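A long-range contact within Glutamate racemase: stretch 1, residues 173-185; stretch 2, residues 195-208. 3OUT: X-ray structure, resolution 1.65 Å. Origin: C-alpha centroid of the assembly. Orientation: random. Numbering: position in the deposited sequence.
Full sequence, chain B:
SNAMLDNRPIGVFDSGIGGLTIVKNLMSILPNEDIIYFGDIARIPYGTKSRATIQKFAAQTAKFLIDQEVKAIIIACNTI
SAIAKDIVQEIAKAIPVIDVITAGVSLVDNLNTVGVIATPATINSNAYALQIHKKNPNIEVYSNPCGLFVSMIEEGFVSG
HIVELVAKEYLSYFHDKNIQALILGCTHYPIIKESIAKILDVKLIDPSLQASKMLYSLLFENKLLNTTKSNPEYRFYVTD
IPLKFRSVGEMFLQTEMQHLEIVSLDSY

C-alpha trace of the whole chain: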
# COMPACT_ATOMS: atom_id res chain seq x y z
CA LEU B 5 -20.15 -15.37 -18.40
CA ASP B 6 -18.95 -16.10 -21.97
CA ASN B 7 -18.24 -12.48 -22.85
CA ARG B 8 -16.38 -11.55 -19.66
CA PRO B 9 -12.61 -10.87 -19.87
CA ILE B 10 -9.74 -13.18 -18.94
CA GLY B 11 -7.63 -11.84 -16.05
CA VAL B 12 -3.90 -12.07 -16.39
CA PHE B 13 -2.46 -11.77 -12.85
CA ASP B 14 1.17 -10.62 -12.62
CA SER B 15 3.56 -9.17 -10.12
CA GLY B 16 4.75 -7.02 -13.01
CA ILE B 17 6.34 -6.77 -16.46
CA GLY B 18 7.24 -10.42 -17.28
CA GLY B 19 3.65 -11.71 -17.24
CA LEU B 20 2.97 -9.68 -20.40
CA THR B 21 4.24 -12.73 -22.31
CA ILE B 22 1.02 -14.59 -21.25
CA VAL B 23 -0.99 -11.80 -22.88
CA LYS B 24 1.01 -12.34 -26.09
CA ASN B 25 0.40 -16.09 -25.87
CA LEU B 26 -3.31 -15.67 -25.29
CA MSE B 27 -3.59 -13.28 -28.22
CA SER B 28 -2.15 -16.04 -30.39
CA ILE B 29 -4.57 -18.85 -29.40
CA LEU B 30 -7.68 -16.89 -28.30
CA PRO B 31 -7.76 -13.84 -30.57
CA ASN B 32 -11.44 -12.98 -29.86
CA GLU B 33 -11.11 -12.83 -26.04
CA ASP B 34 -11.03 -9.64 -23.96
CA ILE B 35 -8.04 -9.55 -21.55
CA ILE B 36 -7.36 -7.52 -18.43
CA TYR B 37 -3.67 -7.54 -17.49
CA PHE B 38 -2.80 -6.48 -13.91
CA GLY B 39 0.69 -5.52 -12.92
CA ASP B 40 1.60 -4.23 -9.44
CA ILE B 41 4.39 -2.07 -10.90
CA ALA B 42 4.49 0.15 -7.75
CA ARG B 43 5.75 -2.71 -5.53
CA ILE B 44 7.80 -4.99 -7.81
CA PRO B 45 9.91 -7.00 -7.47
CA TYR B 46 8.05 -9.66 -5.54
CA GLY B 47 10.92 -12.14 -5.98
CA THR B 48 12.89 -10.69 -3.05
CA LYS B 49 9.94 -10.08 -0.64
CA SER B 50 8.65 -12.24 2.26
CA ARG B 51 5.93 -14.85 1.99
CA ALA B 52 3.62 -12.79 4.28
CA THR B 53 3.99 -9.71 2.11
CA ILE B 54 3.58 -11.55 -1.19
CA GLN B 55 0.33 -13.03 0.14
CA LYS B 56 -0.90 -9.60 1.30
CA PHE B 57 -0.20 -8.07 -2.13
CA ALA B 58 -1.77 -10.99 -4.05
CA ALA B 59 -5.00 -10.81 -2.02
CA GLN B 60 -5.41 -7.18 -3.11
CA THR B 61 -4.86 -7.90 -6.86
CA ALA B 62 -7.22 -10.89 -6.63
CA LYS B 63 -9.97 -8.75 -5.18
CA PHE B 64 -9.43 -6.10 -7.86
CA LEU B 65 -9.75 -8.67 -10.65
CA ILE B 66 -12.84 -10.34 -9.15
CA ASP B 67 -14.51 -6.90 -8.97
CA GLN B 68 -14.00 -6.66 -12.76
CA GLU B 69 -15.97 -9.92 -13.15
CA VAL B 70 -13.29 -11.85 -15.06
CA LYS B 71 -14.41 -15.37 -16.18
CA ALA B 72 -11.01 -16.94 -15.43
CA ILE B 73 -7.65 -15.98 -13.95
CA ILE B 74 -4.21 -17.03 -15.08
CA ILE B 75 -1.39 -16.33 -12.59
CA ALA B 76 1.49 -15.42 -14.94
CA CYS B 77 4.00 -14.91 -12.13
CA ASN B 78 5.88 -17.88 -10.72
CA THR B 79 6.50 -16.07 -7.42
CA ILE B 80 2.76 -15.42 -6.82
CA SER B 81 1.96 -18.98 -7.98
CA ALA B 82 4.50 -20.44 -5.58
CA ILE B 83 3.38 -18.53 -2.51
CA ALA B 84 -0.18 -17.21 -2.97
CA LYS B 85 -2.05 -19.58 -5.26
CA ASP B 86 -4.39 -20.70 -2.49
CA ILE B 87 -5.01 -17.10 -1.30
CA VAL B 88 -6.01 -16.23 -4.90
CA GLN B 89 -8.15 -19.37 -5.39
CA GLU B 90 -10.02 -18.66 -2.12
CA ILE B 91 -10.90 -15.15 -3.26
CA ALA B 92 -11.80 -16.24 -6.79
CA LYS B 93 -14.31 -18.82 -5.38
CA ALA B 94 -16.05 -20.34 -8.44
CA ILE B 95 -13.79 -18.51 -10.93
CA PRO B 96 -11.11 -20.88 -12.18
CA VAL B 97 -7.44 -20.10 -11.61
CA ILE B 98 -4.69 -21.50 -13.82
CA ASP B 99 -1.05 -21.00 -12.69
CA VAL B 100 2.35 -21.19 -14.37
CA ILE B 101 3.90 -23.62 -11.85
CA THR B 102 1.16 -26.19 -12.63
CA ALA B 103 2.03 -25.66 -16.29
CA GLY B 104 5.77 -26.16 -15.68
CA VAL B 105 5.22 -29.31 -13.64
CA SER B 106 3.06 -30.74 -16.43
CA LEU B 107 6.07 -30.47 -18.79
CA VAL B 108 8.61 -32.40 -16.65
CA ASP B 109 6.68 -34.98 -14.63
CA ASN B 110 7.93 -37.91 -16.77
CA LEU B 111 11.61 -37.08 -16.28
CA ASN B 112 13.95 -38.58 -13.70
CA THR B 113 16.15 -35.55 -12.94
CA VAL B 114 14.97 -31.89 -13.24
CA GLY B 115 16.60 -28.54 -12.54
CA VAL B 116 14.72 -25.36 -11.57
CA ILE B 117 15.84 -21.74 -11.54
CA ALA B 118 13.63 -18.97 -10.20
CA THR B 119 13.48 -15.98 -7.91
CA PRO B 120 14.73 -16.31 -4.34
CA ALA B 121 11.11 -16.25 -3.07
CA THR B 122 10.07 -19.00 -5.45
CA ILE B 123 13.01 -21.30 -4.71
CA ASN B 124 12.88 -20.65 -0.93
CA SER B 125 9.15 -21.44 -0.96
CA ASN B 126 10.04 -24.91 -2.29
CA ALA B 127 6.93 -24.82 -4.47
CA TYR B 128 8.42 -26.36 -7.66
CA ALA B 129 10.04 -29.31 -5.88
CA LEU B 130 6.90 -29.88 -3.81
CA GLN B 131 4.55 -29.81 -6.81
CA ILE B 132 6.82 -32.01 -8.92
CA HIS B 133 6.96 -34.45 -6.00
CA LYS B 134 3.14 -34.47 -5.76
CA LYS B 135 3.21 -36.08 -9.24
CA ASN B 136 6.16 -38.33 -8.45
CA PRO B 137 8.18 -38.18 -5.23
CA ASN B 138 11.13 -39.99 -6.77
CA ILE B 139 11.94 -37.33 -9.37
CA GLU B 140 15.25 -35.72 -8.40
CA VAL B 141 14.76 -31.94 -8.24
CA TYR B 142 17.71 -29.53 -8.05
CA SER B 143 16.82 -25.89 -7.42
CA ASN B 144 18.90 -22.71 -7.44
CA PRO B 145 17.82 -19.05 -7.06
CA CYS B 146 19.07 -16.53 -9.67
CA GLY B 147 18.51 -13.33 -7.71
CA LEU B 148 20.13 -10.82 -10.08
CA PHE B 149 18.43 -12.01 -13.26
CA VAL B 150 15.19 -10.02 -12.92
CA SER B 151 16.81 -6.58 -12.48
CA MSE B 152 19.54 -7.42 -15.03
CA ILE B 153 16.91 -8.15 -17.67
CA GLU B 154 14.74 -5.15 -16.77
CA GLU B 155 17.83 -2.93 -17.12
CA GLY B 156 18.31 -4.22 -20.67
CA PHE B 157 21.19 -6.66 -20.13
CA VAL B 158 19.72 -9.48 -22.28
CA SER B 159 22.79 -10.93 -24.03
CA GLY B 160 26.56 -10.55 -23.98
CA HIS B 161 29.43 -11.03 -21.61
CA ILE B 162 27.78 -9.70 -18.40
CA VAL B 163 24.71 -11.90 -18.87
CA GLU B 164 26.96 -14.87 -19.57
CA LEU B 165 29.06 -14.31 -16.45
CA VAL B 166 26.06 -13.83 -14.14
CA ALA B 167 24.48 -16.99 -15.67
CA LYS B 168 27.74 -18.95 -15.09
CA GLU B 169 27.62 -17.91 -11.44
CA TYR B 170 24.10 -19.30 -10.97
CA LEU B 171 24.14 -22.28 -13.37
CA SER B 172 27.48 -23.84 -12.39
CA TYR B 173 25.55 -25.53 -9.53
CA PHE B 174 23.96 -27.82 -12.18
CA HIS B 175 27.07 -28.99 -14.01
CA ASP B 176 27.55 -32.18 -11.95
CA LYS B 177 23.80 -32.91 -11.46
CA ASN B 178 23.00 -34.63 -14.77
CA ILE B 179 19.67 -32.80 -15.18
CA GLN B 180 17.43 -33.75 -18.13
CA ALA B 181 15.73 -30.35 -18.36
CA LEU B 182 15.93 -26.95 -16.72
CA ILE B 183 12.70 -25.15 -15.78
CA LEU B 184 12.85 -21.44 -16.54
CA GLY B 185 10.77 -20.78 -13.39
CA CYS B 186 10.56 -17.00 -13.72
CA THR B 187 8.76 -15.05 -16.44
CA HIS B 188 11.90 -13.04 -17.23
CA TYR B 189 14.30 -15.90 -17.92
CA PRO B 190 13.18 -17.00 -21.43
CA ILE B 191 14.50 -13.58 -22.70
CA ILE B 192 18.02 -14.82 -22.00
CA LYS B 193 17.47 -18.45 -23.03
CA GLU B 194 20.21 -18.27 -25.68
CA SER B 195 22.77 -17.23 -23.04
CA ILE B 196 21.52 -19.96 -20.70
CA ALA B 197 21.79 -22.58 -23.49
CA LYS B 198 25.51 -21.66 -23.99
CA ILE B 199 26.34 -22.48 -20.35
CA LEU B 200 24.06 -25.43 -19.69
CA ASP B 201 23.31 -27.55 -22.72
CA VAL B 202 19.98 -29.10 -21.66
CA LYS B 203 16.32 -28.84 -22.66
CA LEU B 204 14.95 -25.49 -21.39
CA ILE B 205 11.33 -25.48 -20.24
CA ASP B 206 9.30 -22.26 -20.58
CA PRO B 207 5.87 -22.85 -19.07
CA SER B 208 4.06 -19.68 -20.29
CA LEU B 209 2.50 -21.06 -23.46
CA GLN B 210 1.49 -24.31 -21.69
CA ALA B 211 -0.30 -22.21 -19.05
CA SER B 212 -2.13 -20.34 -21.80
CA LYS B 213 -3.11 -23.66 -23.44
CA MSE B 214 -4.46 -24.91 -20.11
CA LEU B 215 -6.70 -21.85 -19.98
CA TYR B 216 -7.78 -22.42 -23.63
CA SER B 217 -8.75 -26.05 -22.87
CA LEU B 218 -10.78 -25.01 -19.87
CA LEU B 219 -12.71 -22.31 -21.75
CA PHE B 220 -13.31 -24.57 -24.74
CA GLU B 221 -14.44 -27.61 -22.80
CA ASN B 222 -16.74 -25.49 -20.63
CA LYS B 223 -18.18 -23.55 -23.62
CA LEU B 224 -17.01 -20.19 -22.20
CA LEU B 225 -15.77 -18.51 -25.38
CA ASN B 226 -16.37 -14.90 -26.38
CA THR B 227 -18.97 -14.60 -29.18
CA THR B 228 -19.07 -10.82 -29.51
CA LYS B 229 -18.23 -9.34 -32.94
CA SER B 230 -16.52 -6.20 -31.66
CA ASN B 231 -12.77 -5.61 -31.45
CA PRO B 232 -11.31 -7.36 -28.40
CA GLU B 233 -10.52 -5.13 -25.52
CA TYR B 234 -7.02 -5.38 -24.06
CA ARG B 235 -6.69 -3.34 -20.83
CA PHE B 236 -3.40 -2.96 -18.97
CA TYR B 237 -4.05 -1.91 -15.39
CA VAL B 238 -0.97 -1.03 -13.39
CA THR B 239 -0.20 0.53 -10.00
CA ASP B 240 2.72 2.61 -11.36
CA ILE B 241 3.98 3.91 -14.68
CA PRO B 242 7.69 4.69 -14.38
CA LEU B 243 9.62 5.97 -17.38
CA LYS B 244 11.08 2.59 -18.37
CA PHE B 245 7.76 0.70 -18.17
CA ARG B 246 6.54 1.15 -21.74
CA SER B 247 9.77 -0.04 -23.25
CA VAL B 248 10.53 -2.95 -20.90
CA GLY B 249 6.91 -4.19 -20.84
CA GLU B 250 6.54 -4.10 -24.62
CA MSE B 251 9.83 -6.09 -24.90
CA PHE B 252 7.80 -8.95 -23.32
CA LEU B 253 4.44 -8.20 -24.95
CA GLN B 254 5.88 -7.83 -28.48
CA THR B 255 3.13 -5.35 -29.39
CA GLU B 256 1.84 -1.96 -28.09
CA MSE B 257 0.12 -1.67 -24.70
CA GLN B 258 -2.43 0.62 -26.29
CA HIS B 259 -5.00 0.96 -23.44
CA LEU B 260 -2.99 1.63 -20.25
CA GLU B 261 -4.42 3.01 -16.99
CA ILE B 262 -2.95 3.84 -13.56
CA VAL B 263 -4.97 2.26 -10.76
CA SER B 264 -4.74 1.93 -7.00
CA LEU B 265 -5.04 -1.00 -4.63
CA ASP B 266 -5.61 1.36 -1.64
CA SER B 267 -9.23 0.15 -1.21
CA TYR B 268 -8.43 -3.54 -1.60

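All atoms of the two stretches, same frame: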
# COMPACT_ATOMS: atom_id res chain seq x y z
N TYR B 173 26.14 -24.57 -10.46
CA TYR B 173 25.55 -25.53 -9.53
C TYR B 173 25.04 -26.80 -10.23
O TYR B 173 25.06 -27.85 -9.61
CB TYR B 173 24.40 -24.87 -8.75
CG TYR B 173 23.53 -25.79 -7.93
CD1 TYR B 173 23.98 -26.33 -6.75
CD2 TYR B 173 22.23 -26.11 -8.33
CE1 TYR B 173 23.17 -27.16 -5.98
CE2 TYR B 173 21.43 -26.93 -7.58
CZ TYR B 173 21.89 -27.45 -6.41
OH TYR B 173 21.10 -28.26 -5.65
N PHE B 174 24.60 -26.70 -11.49
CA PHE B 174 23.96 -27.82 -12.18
C PHE B 174 24.94 -28.70 -12.95
O PHE B 174 24.56 -29.75 -13.44
CB PHE B 174 22.88 -27.34 -13.16
CG PHE B 174 21.75 -26.64 -12.48
CD1 PHE B 174 20.78 -27.36 -11.84
CD2 PHE B 174 21.65 -25.26 -12.51
CE1 PHE B 174 19.71 -26.72 -11.21
CE2 PHE B 174 20.62 -24.61 -11.88
CZ PHE B 174 19.64 -25.34 -11.23
N HIS B 175 26.19 -28.28 -13.08
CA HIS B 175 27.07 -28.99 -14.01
C HIS B 175 27.29 -30.46 -13.64
O HIS B 175 27.35 -31.31 -14.54
CB HIS B 175 28.40 -28.27 -14.19
CG HIS B 175 28.32 -27.12 -15.14
ND1 HIS B 175 28.97 -25.92 -14.92
CD2 HIS B 175 27.64 -26.98 -16.30
CE1 HIS B 175 28.70 -25.09 -15.91
NE2 HIS B 175 27.89 -25.71 -16.76
N ASP B 176 27.36 -30.78 -12.36
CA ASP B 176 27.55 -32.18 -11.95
C ASP B 176 26.24 -32.92 -11.64
O ASP B 176 26.29 -34.05 -11.13
CB ASP B 176 28.49 -32.26 -10.72
CG ASP B 176 27.86 -31.72 -9.46
OD1 ASP B 176 26.83 -31.05 -9.54
OD2 ASP B 176 28.40 -31.95 -8.36
N LYS B 177 25.07 -32.33 -11.94
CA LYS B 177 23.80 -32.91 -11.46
C LYS B 177 23.10 -33.79 -12.48
O LYS B 177 22.09 -34.42 -12.14
CB LYS B 177 22.81 -31.80 -11.03
CG LYS B 177 23.30 -30.81 -9.95
CD LYS B 177 23.79 -31.52 -8.69
CE LYS B 177 23.91 -30.58 -7.49
NZ LYS B 177 25.17 -29.78 -7.50
N ASN B 178 23.58 -33.82 -13.72
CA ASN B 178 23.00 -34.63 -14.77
C ASN B 178 21.48 -34.38 -14.93
O ASN B 178 20.68 -35.32 -15.07
CB ASN B 178 23.28 -36.13 -14.51
CG ASN B 178 24.75 -36.43 -14.34
OD1 ASN B 178 25.56 -36.10 -15.21
ND2 ASN B 178 25.11 -37.05 -13.20
N ILE B 179 21.09 -33.11 -14.94
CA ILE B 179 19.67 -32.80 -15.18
C ILE B 179 19.26 -33.08 -16.63
O ILE B 179 20.04 -32.89 -17.59
CB ILE B 179 19.29 -31.34 -14.72
CG1 ILE B 179 19.75 -30.28 -15.72
CG2 ILE B 179 19.81 -31.06 -13.31
CD1 ILE B 179 19.37 -28.78 -15.26
N GLN B 180 18.01 -33.51 -16.82
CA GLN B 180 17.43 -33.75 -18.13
C GLN B 180 16.74 -32.54 -18.75
O GLN B 180 16.53 -32.49 -19.97
CB GLN B 180 16.47 -34.92 -18.05
CG GLN B 180 17.17 -36.24 -17.74
CD GLN B 180 16.20 -37.35 -17.41
OE1 GLN B 180 15.42 -37.25 -16.45
NE2 GLN B 180 16.23 -38.41 -18.22
N ALA B 181 16.36 -31.59 -17.90
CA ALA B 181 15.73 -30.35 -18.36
C ALA B 181 15.89 -29.33 -17.25
O ALA B 181 16.08 -29.68 -16.06
CB ALA B 181 14.24 -30.55 -18.65
N LEU B 182 15.83 -28.08 -17.64
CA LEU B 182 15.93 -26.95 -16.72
C LEU B 182 14.65 -26.12 -16.88
O LEU B 182 14.38 -25.57 -17.96
CB LEU B 182 17.14 -26.06 -17.04
CG LEU B 182 17.32 -24.88 -16.07
CD1 LEU B 182 17.70 -25.27 -14.63
CD2 LEU B 182 18.36 -23.88 -16.59
N ILE B 183 13.88 -26.00 -15.79
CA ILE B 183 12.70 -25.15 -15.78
C ILE B 183 13.11 -23.70 -15.62
O ILE B 183 13.77 -23.31 -14.62
CB ILE B 183 11.69 -25.53 -14.68
CG1 ILE B 183 11.18 -26.96 -14.91
CG2 ILE B 183 10.47 -24.58 -14.68
CD1 ILE B 183 10.25 -27.47 -13.84
N LEU B 184 12.71 -22.90 -16.60
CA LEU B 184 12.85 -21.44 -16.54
C LEU B 184 11.67 -20.88 -15.69
O LEU B 184 10.60 -20.40 -16.22
CB LEU B 184 12.85 -20.85 -17.96
CG LEU B 184 13.95 -21.38 -18.88
CD1 LEU B 184 13.90 -20.61 -20.22
CD2 LEU B 184 15.34 -21.29 -18.18
N GLY B 185 11.83 -21.02 -14.37
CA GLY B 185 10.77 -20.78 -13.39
C GLY B 185 10.59 -19.34 -12.95
O GLY B 185 10.18 -19.08 -11.82
N SER B 195 21.61 -17.27 -23.93
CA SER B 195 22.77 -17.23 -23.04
C SER B 195 22.76 -18.42 -22.10
O SER B 195 23.79 -18.99 -21.84
CB SER B 195 22.82 -15.95 -22.22
OG SER B 195 22.89 -14.80 -23.08
N ILE B 196 21.60 -18.80 -21.58
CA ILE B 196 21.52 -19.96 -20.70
C ILE B 196 21.99 -21.23 -21.45
O ILE B 196 22.76 -22.01 -20.92
CB ILE B 196 20.10 -20.12 -20.11
CG1 ILE B 196 19.80 -18.94 -19.18
CG2 ILE B 196 19.95 -21.47 -19.33
CD1 ILE B 196 18.36 -18.85 -18.68
N ALA B 197 21.49 -21.41 -22.66
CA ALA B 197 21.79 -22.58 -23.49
C ALA B 197 23.29 -22.74 -23.77
O ALA B 197 23.77 -23.86 -23.93
CB ALA B 197 21.06 -22.49 -24.78
N LYS B 198 24.02 -21.62 -23.83
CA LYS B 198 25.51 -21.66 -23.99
C LYS B 198 26.24 -22.26 -22.79
O LYS B 198 27.29 -22.91 -22.95
CB LYS B 198 26.11 -20.26 -24.20
CG LYS B 198 26.06 -19.62 -25.57
CD LYS B 198 26.69 -18.22 -25.47
CE LYS B 198 27.04 -17.58 -26.81
NZ LYS B 198 25.82 -17.31 -27.64
N ILE B 199 25.72 -22.03 -21.59
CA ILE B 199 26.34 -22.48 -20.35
C ILE B 199 25.91 -23.90 -19.95
O ILE B 199 26.71 -24.70 -19.45
CB ILE B 199 25.95 -21.53 -19.18
CG1 ILE B 199 26.22 -20.05 -19.53
CG2 ILE B 199 26.63 -21.94 -17.90
CD1 ILE B 199 27.58 -19.74 -20.18
N LEU B 200 24.63 -24.20 -20.15
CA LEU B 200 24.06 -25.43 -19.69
C LEU B 200 23.24 -26.01 -20.82
O LEU B 200 22.11 -25.61 -21.07
CB LEU B 200 23.20 -25.16 -18.44
CG LEU B 200 22.75 -26.36 -17.64
CD1 LEU B 200 23.98 -27.05 -17.03
CD2 LEU B 200 21.75 -25.94 -16.56
N ASP B 201 23.85 -26.96 -21.50
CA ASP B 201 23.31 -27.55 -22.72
C ASP B 201 22.26 -28.63 -22.41
O ASP B 201 22.51 -29.83 -22.53
CB ASP B 201 24.47 -28.13 -23.53
CG ASP B 201 24.04 -28.58 -24.91
OD1 ASP B 201 23.13 -27.93 -25.50
OD2 ASP B 201 24.62 -29.58 -25.40
N VAL B 202 21.10 -28.19 -21.94
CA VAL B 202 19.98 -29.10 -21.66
C VAL B 202 18.68 -28.49 -22.14
O VAL B 202 18.63 -27.29 -22.43
CB VAL B 202 19.89 -29.42 -20.16
CG1 VAL B 202 21.17 -30.06 -19.68
CG2 VAL B 202 19.60 -28.18 -19.36
N LYS B 203 17.63 -29.30 -22.23
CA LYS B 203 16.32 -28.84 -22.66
C LYS B 203 15.83 -27.75 -21.69
O LYS B 203 15.82 -27.98 -20.50
CB LYS B 203 15.33 -30.00 -22.69
CG LYS B 203 13.87 -29.65 -23.02
CD LYS B 203 13.01 -30.92 -23.35
CE LYS B 203 12.23 -31.54 -22.12
NZ LYS B 203 11.76 -33.01 -22.26
N LEU B 204 15.49 -26.58 -22.23
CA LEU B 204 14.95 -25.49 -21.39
C LEU B 204 13.43 -25.46 -21.47
O LEU B 204 12.85 -25.43 -22.56
CB LEU B 204 15.56 -24.14 -21.79
CG LEU B 204 17.10 -24.10 -21.88
CD1 LEU B 204 17.61 -22.70 -22.33
CD2 LEU B 204 17.76 -24.49 -20.59
N ILE B 205 12.77 -25.42 -20.31
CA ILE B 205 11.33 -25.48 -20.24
C ILE B 205 10.77 -24.09 -19.90
O ILE B 205 11.07 -23.54 -18.84
CB ILE B 205 10.86 -26.47 -19.14
CG1 ILE B 205 11.43 -27.87 -19.34
CG2 ILE B 205 9.31 -26.47 -18.97
CD1 ILE B 205 11.02 -28.51 -20.60
N ASP B 206 9.95 -23.56 -20.80
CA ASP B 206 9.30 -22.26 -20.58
C ASP B 206 7.82 -22.55 -20.47
O ASP B 206 7.20 -22.85 -21.49
CB ASP B 206 9.58 -21.33 -21.76
CG ASP B 206 8.80 -20.04 -21.71
OD1 ASP B 206 8.00 -19.85 -20.75
OD2 ASP B 206 9.05 -19.15 -22.59
N PRO B 207 7.24 -22.41 -19.28
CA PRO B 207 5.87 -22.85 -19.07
C PRO B 207 4.78 -21.87 -19.50
O PRO B 207 3.61 -22.19 -19.36
CB PRO B 207 5.82 -23.05 -17.58
CG PRO B 207 6.69 -22.02 -17.05
CD PRO B 207 7.86 -22.00 -18.01
N SER B 208 5.12 -20.67 -19.97
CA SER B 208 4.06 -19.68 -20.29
C SER B 208 3.03 -20.11 -21.31
O SER B 208 1.83 -19.89 -21.10
CB SER B 208 4.63 -18.33 -20.70
OG SER B 208 5.56 -18.47 -21.74
O HOH W 1 18.18 -32.12 -22.11

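Two parallel strands cannot follow one another directly in sequence; the chain must first be carried back to the end of the sheet where the first strand began, and the connecting segment commonly packs against the strands it joins. This pair of stretches from glutamate racemase illustrates the principle on a small scale.

Stretch 2 opens in a helix, and Ile196 is the first of its residues to reach across. Ile196 CG2 lies 4.0 Å from Leu182 CD2 and Ile196 CD1 3.9 Å from Leu184 CD2, so a single helical side chain touches two alternate residues of the neighbouring strand. Ile199 contributes its backbone: His175 NE2 donates a hydrogen bond to Ile199 O at 3.1 Å, nearly linear at 173°, with the carbonyl oxygen close to the plane of the imidazole. A polar bond thus adds to the apolar packing where the helix gives way to the loop before the strand.

Leu200 then turns its side chain inward and becomes a hub. Leu200 CD2 packs against Phe174 CB at 3.8 Å, Ile179 CD1 at 3.9 Å and Leu182 CD2 at 4.0 Å, gathering residues spread over nine positions of stretch 1. Asp201 takes no part, but Val202 points back in, Val202 CG2 lying 4.0 Å from Leu182 CB and 4.2 Å from Ile179 CD1.

At Lys203 the backbone takes over. Direct pairing is not yet made at its amide; instead one water bridges the gap, accepting from Lys203 N at 2.9 Å and donating to Gln180 O at 2.7 Å. Beyond it the ladder closes. Leu182 N donates to Lys203 O at 2.9 Å, Ile205 N to Leu182 O at 2.9 Å, and Leu184 N to Ile205 O at 2.8 Å. This is the parallel signature: Leu182 bonds through both its N and its O to residues flanking its partner Leu204, and Ile205 in turn bonds to residues flanking Ile183. The strand directions diverge by 27°, consistent with the usual twist of a sheet.

Side chains alternate accordingly. Leu204 shares a face with Leu182, Leu204 CD2 lying 3.9 Å from Leu182 CB, while Ile205 lies on the other face, where Ile205 CG1 meets Ala181 CB at 3.9 Å and Ile205 CB approaches Ile183 CG1 at 4.3 Å.

The pairing ends as the chain leaves the strand. Asp206 directs its side chain away from stretch 1 and caps the coming helix, Asp206 OD1 accepting from Ser208 N at 3.1 Å. Pro207, which has no amide hydrogen to donate, rests with Pro207 CD 3.6 Å from Leu184 O.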